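Long-range contacts in Tautomerase_3 domain-containing protein (Corynebacterium halotolerans YIM 70093 = DSM 44683, PDB 7M58), which belongs to the cis-3-chloroacrylic acid dehalogenase family of the tautomerase superfamily and probably acts as a hydrolytic dehalogenase or a related enzyme: residues P1-S7 with H62-D68; R17-A21 with V41-D45. All coordinates share one frame; numbering follows the deposited sequence.

Interaction 1 of 2, residues P1-S7 with H62-D68; sequences PSYAVSS and HVWIHAD
Ser-2 to Ser-6 pair with Trp-64 to Asp-68 as the two central antiparallel strands of the four-stranded tautomerase sheet. Six backbone hydrogen bonds tie Ser-2 to Asp-68, Ala-4 to His-66 and Ser-6 to Trp-64. The bond from Ser-6 N to Trp-64 O is 2.7 Å and almost straight at 179°.

The tight side is the face with Tyr-3, Val-5, Ile-65 and Ala-67, which looks to helix 14-31. Ala-67 CB lies 3.4 Å from Tyr-3 CE2, while Ile-65 CG2 reaches the edge of the same ring. Tyr-3 OH is hydrogen-bonded to His-28 ND1 of that helix. Val-5 and Ile-65 lie side by side; with CG1 beside its backbone N (chi1 -51°) and CD1 turned by chi2 of -88°, Ile-65 brings CD1 to 3.4 Å from Val-5 CG2.

Between the two strands the other face is looser; Ala-4 and His-66 are partly exposed, the rest is buried. Ser-6 OG comes no closer than 4.0 Å to Trp-64 CE3. Trp-64 packs on Gln-40 of the third subunit.

Pro-1 is the N-terminal residue, the place of the catalytic proline in the tautomerase superfamily, and lies beside a bound sulfate. Its CA makes a C-H...O contact of 3.1 Å with Asp-68 O.

Interaction 2 of 2, residues R17-A21 with V41-D45; sequences RAAVA and VIFND
Arg-17 lays its aliphatic chain over one face of the Phe-43 ring. CG sits 3.8 Å from the ring centroid and only 5° off the ring normal, a CH-pi contact. CB covers the same ring nearer CE2 and CZ. The chain is extended from CG to NE. This carries the guanidinium past the ring to Asp-45, with its plane 15° from that of the ring.

Arg-17 NH2 and Asp-45 OD2 form a salt bridge, with the oxygen at the guanidinium edge. The modelled separation of these two atoms is 2.4 Å. That is unusually short, so its exact value is doubtful. A water makes a second link: it accepts from Arg-17 NE at 2.7 Å and donates to Asp-45 OD1 at 2.6 Å. Both carboxylate oxygens are thus tied to the arginine, one directly and one through water.

Further along the helix, Val-20 CG1 meets the edge of the Phe-43 ring, 3.8 Å from CZ. Ala-21 packs on Val-41, with their CB atoms 4.2 Å apart.

Outside this shell, Gln-14 OE1 is hydrogen-bonded to Arg-17 NH1 and so helps to fix the guanidinium. Asp-47 of the second subunit forms another salt bridge with Arg-17 NH2, and the arginine probably offsets the nearby charges of Asp-45 and that Asp-47. Ile-12 touches both Arg-17 and Phe-43, and Val-5 of the neighbouring strand packs against Phe-43. The helix covers one face of strand 40-46 at the subunit interface, as part of the beta-alpha-beta unit of the tautomerase fold.

The two contacts have centres about 8 Å apart and share one four-stranded sheet. Strands 2-8 and 40-46 are parallel neighbours in it. Along the chain strand 2-8 comes first, then helix 14-31, strand 40-46 and strand 63-70, so both segments of interaction 2 fall between those of interaction 1. Strand 2-8 joins the contacts: Tyr-3 O lies 2.7 Å from Ile-42 N, a probable hydrogen bond. Helix 14-31 supplies one side of interaction 2 and also packs on Tyr-3 and Val-5 of interaction 1. Beyond strand 40-46 the sheet runs on into the second subunit, which both contacts touch. Strand 40-46 thus serves both the fold of the chain and the joining of subunits.

Interaction 1 of 2, residues P1-S7 with H62-D68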
loop_
_atom_site.group_PDB
_atom_site.type_symbol
_atom_site.label_atom_id
_atom_site.label_comp_id
_atom_site.label_asym_id
_atom_site.label_seq_id
_atom_site.Cartn_x
_atom_site.Cartn_y
_atom_site.Cartn_z
ATOM N N PRO A 1 -1.592 0.123 -13.670
ATOM C CA PRO A 1 -0.501 0.651 -12.840
ATOM C C PRO A 1 -0.863 1.902 -12.067
ATOM O O PRO A 1 -1.290 2.880 -12.675
ATOM C CB PRO A 1 0.588 0.990 -13.859
ATOM C CG PRO A 1 -0.172 1.302 -15.108
ATOM C CD PRO A 1 -1.347 0.354 -15.106
ATOM N N SER A 2 -0.693 1.871 -10.748
ATOM C CA SER A 2 -0.885 3.047 -9.905
ATOM C C SER A 2 0.408 3.298 -9.150
ATOM O O SER A 2 0.874 2.434 -8.404
ATOM C CB SER A 2 -2.050 2.889 -8.931
ATOM O OG SER A 2 -1.772 1.883 -7.993
ATOM N N TYR A 3 1.015 4.448 -9.400
ATOM C CA TYR A 3 2.165 4.911 -8.646
ATOM C C TYR A 3 1.703 5.771 -7.479
ATOM O O TYR A 3 1.024 6.784 -7.682
ATOM C CB TYR A 3 3.107 5.701 -9.550
ATOM C CG TYR A 3 3.753 4.839 -10.598
ATOM C CD1 TYR A 3 3.111 4.575 -11.799
ATOM C CD2 TYR A 3 5.001 4.270 -10.378
ATOM C CE1 TYR A 3 3.690 3.784 -12.756
ATOM C CE2 TYR A 3 5.590 3.476 -11.336
ATOM C CZ TYR A 3 4.924 3.231 -12.520
ATOM O OH TYR A 3 5.505 2.443 -13.484
ATOM N N ALA A 4 2.056 5.369 -6.262
ATOM C CA ALA A 4 1.866 6.214 -5.094
ATOM C C ALA A 4 3.218 6.798 -4.707
ATOM O O ALA A 4 4.213 6.074 -4.612
ATOM C CB ALA A 4 1.238 5.433 -3.945
ATOM N N VAL A 5 3.262 8.112 -4.546
ATOM C CA VAL A 5 4.497 8.848 -4.301
ATOM C C VAL A 5 4.358 9.502 -2.944
ATOM O O VAL A 5 3.471 10.338 -2.745
ATOM C CB VAL A 5 4.766 9.909 -5.379
ATOM C CG1 VAL A 5 5.995 10.706 -5.011
ATOM C CG2 VAL A 5 4.874 9.276 -6.783
ATOM N N SER A 6 5.215 9.122 -2.009
ATOM C CA SER A 6 5.160 9.649 -0.656
ATOM C C SER A 6 6.344 10.570 -0.428
ATOM O O SER A 6 7.490 10.185 -0.704
ATOM C CB SER A 6 5.179 8.521 0.376
ATOM O OG SER A 6 3.978 7.781 0.316
ATOM N N SER A 7 6.058 11.776 0.066
ATOM C CA SER A 7 7.067 12.779 0.376
ATOM C C SER A 7 6.478 13.759 1.377
ATOM O O SER A 7 5.255 13.889 1.492
ATOM C CB SER A 7 7.533 13.534 -0.869
ATOM O OG SER A 7 6.453 14.211 -1.490
ATOM N N HIS A 62 13.475 13.461 0.659
ATOM C CA HIS A 62 13.356 12.013 0.561
ATOM C C HIS A 62 11.996 11.678 -0.029
ATOM O O HIS A 62 10.973 12.233 0.398
ATOM C CB HIS A 62 13.524 11.337 1.922
ATOM C CG HIS A 62 13.470 9.850 1.851
ATOM N ND1 HIS A 62 14.567 9.080 1.529
ATOM C CD2 HIS A 62 12.444 8.985 2.036
ATOM C CE1 HIS A 62 14.220 7.805 1.518
ATOM N NE2 HIS A 62 12.938 7.719 1.826
ATOM N N VAL A 63 11.985 10.772 -1.005
ATOM C CA VAL A 63 10.771 10.386 -1.703
ATOM C C VAL A 63 10.713 8.866 -1.767
ATOM O O VAL A 63 11.715 8.208 -2.065
ATOM C CB VAL A 63 10.733 10.988 -3.124
ATOM C CG1 VAL A 63 9.560 10.416 -3.909
ATOM C CG2 VAL A 63 10.664 12.486 -3.068
ATOM N N TRP A 64 9.540 8.308 -1.495
ATOM C CA TRP A 64 9.306 6.879 -1.650
ATOM C C TRP A 64 8.230 6.686 -2.708
ATOM O O TRP A 64 7.173 7.320 -2.637
ATOM C CB TRP A 64 8.874 6.217 -0.338
ATOM C CG TRP A 64 8.612 4.718 -0.452
ATOM C CD1 TRP A 64 9.475 3.760 -0.936
ATOM C CD2 TRP A 64 7.429 4.019 -0.057
ATOM N NE1 TRP A 64 8.895 2.511 -0.860
ATOM C CE2 TRP A 64 7.636 2.644 -0.335
ATOM C CE3 TRP A 64 6.210 4.418 0.492
ATOM C CZ2 TRP A 64 6.664 1.672 -0.074
ATOM C CZ3 TRP A 64 5.250 3.453 0.745
ATOM C CH2 TRP A 64 5.483 2.095 0.460
ATOM N N ILE A 65 8.517 5.841 -3.695
ATOM C CA ILE A 65 7.611 5.558 -4.802
ATOM C C ILE A 65 7.171 4.109 -4.649
ATOM O O ILE A 65 8.014 3.202 -4.689
ATOM C CB ILE A 65 8.305 5.753 -6.157
ATOM C CG1 ILE A 65 8.995 7.113 -6.247
ATOM C CG2 ILE A 65 7.303 5.614 -7.289
ATOM C CD1 ILE A 65 8.135 8.194 -6.737
ATOM N N HIS A 66 5.865 3.880 -4.501
ATOM C CA HIS A 66 5.295 2.533 -4.485
ATOM C C HIS A 66 4.447 2.330 -5.727
ATOM O O HIS A 66 3.468 3.051 -5.935
ATOM C CB HIS A 66 4.430 2.262 -3.261
ATOM C CG HIS A 66 3.872 0.869 -3.246
ATOM N ND1 HIS A 66 4.469 -0.176 -2.572
ATOM C CD2 HIS A 66 2.798 0.339 -3.878
ATOM C CE1 HIS A 66 3.768 -1.280 -2.764
ATOM N NE2 HIS A 66 2.749 -0.993 -3.553
ATOM N N ALA A 67 4.785 1.324 -6.519
ATOM C CA ALA A 67 4.111 1.078 -7.783
ATOM C C ALA A 67 3.408 -0.268 -7.745
ATOM O O ALA A 67 4.034 -1.276 -7.424
ATOM C CB ALA A 67 5.125 1.114 -8.923
ATOM N N ASP A 68 2.131 -0.304 -8.110
ATOM C CA ASP A 68 1.427 -1.570 -8.290
ATOM C C ASP A 68 1.318 -1.816 -9.795
ATOM O O ASP A 68 0.691 -1.034 -10.514
ATOM C CB ASP A 68 0.042 -1.566 -7.631
ATOM C CG ASP A 68 0.082 -1.585 -6.073
ATOM O OD1 ASP A 68 0.427 -2.629 -5.471
ATOM O OD2 ASP A 68 -0.281 -0.561 -5.439
#

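Interaction 2 of 2, residues R17-A21 with V41-D45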
loop_
_atom_site.group_PDB
_atom_site.type_symbol
_atom_site.label_atom_id
_atom_site.label_comp_id
_atom_site.label_asym_id
_atom_site.label_seq_id
_atom_site.Cartn_x
_atom_site.Cartn_y
_atom_site.Cartn_z
ATOM N N ARG A 17 4.737 18.111 -9.302
ATOM C CA ARG A 17 3.820 16.968 -9.322
ATOM C C ARG A 17 3.367 16.668 -10.737
ATOM O O ARG A 17 3.234 15.504 -11.120
ATOM C CB ARG A 17 2.572 17.215 -8.455
ATOM C CG ARG A 17 2.700 17.145 -6.959
ATOM C CD ARG A 17 1.302 17.425 -6.399
ATOM N NE ARG A 17 1.163 17.270 -4.952
ATOM C CZ ARG A 17 0.067 17.592 -4.272
ATOM N NH1 ARG A 17 -0.987 18.096 -4.903
ATOM N NH2 ARG A 17 0.012 17.397 -2.966
ATOM N N ALA A 18 3.047 17.716 -11.499
ATOM C CA ALA A 18 2.631 17.528 -12.882
ATOM C C ALA A 18 3.757 16.917 -13.706
ATOM O O ALA A 18 3.524 16.023 -14.531
ATOM C CB ALA A 18 2.205 18.865 -13.474
ATOM N N ALA A 19 4.994 17.370 -13.469
ATOM C CA ALA A 19 6.142 16.846 -14.203
ATOM C C ALA A 19 6.443 15.407 -13.802
ATOM O O ALA A 19 6.791 14.584 -14.654
ATOM C CB ALA A 19 7.366 17.741 -13.974
ATOM N N VAL A 20 6.324 15.085 -12.510
ATOM C CA VAL A 20 6.572 13.718 -12.059
ATOM C C VAL A 20 5.524 12.772 -12.645
ATOM O O VAL A 20 5.848 11.683 -13.137
ATOM C CB VAL A 20 6.598 13.649 -10.518
ATOM C CG1 VAL A 20 6.493 12.199 -10.066
ATOM C CG2 VAL A 20 7.850 14.305 -9.947
ATOM N N ALA A 21 4.251 13.167 -12.583
ATOM C CA ALA A 21 3.189 12.355 -13.163
ATOM C C ALA A 21 3.416 12.143 -14.657
ATOM O O ALA A 21 3.252 11.024 -15.164
ATOM C CB ALA A 21 1.833 13.011 -12.907
ATOM N N VAL A 41 -1.369 8.121 -10.965
ATOM C CA VAL A 41 -0.334 8.610 -10.062
ATOM C C VAL A 41 -1.006 9.306 -8.892
ATOM O O VAL A 41 -1.863 10.178 -9.086
ATOM C CB VAL A 41 0.642 9.582 -10.749
ATOM C CG1 VAL A 41 1.637 10.117 -9.717
ATOM C CG2 VAL A 41 1.372 8.908 -11.894
ATOM N N ILE A 42 -0.603 8.949 -7.684
ATOM C CA ILE A 42 -1.177 9.538 -6.486
ATOM C C ILE A 42 -0.046 10.089 -5.631
ATOM O O ILE A 42 0.993 9.440 -5.468
ATOM C CB ILE A 42 -2.019 8.516 -5.710
ATOM C CG1 ILE A 42 -3.296 8.228 -6.474
ATOM C CG2 ILE A 42 -2.382 9.063 -4.379
ATOM C CD1 ILE A 42 -3.884 6.870 -6.136
ATOM N N PHE A 43 -0.247 11.283 -5.081
ATOM C CA PHE A 43 0.726 11.928 -4.212
ATOM C C PHE A 43 0.188 11.930 -2.790
ATOM O O PHE A 43 -0.778 12.641 -2.488
ATOM C CB PHE A 43 1.037 13.345 -4.689
ATOM C CG PHE A 43 1.828 13.374 -5.944
ATOM C CD1 PHE A 43 3.213 13.211 -5.909
ATOM C CD2 PHE A 43 1.197 13.522 -7.175
ATOM C CE1 PHE A 43 3.958 13.209 -7.080
ATOM C CE2 PHE A 43 1.938 13.525 -8.355
ATOM C CZ PHE A 43 3.321 13.367 -8.310
ATOM N N ASN A 44 0.825 11.137 -1.927
ATOM C CA ASN A 44 0.546 11.131 -0.493
ATOM C C ASN A 44 1.526 12.075 0.196
ATOM O O ASN A 44 2.712 11.755 0.362
ATOM C CB ASN A 44 0.654 9.719 0.076
ATOM C CG ASN A 44 -0.423 8.790 -0.473
ATOM O OD1 ASN A 44 -1.619 9.013 -0.263
ATOM N ND2 ASN A 44 -0.006 7.739 -1.171
ATOM N N ASP A 45 1.036 13.235 0.615
ATOM C CA ASP A 45 1.897 14.190 1.291
ATOM C C ASP A 45 1.924 13.906 2.786
ATOM O O ASP A 45 0.887 13.648 3.409
ATOM C CB ASP A 45 1.432 15.622 1.018
ATOM C CG ASP A 45 1.682 16.052 -0.428
ATOM O OD1 ASP A 45 2.445 15.360 -1.152
ATOM O OD2 ASP A 45 1.117 17.086 -0.840
HETATM O O HOH W 1 3.231 16.236 -3.525
#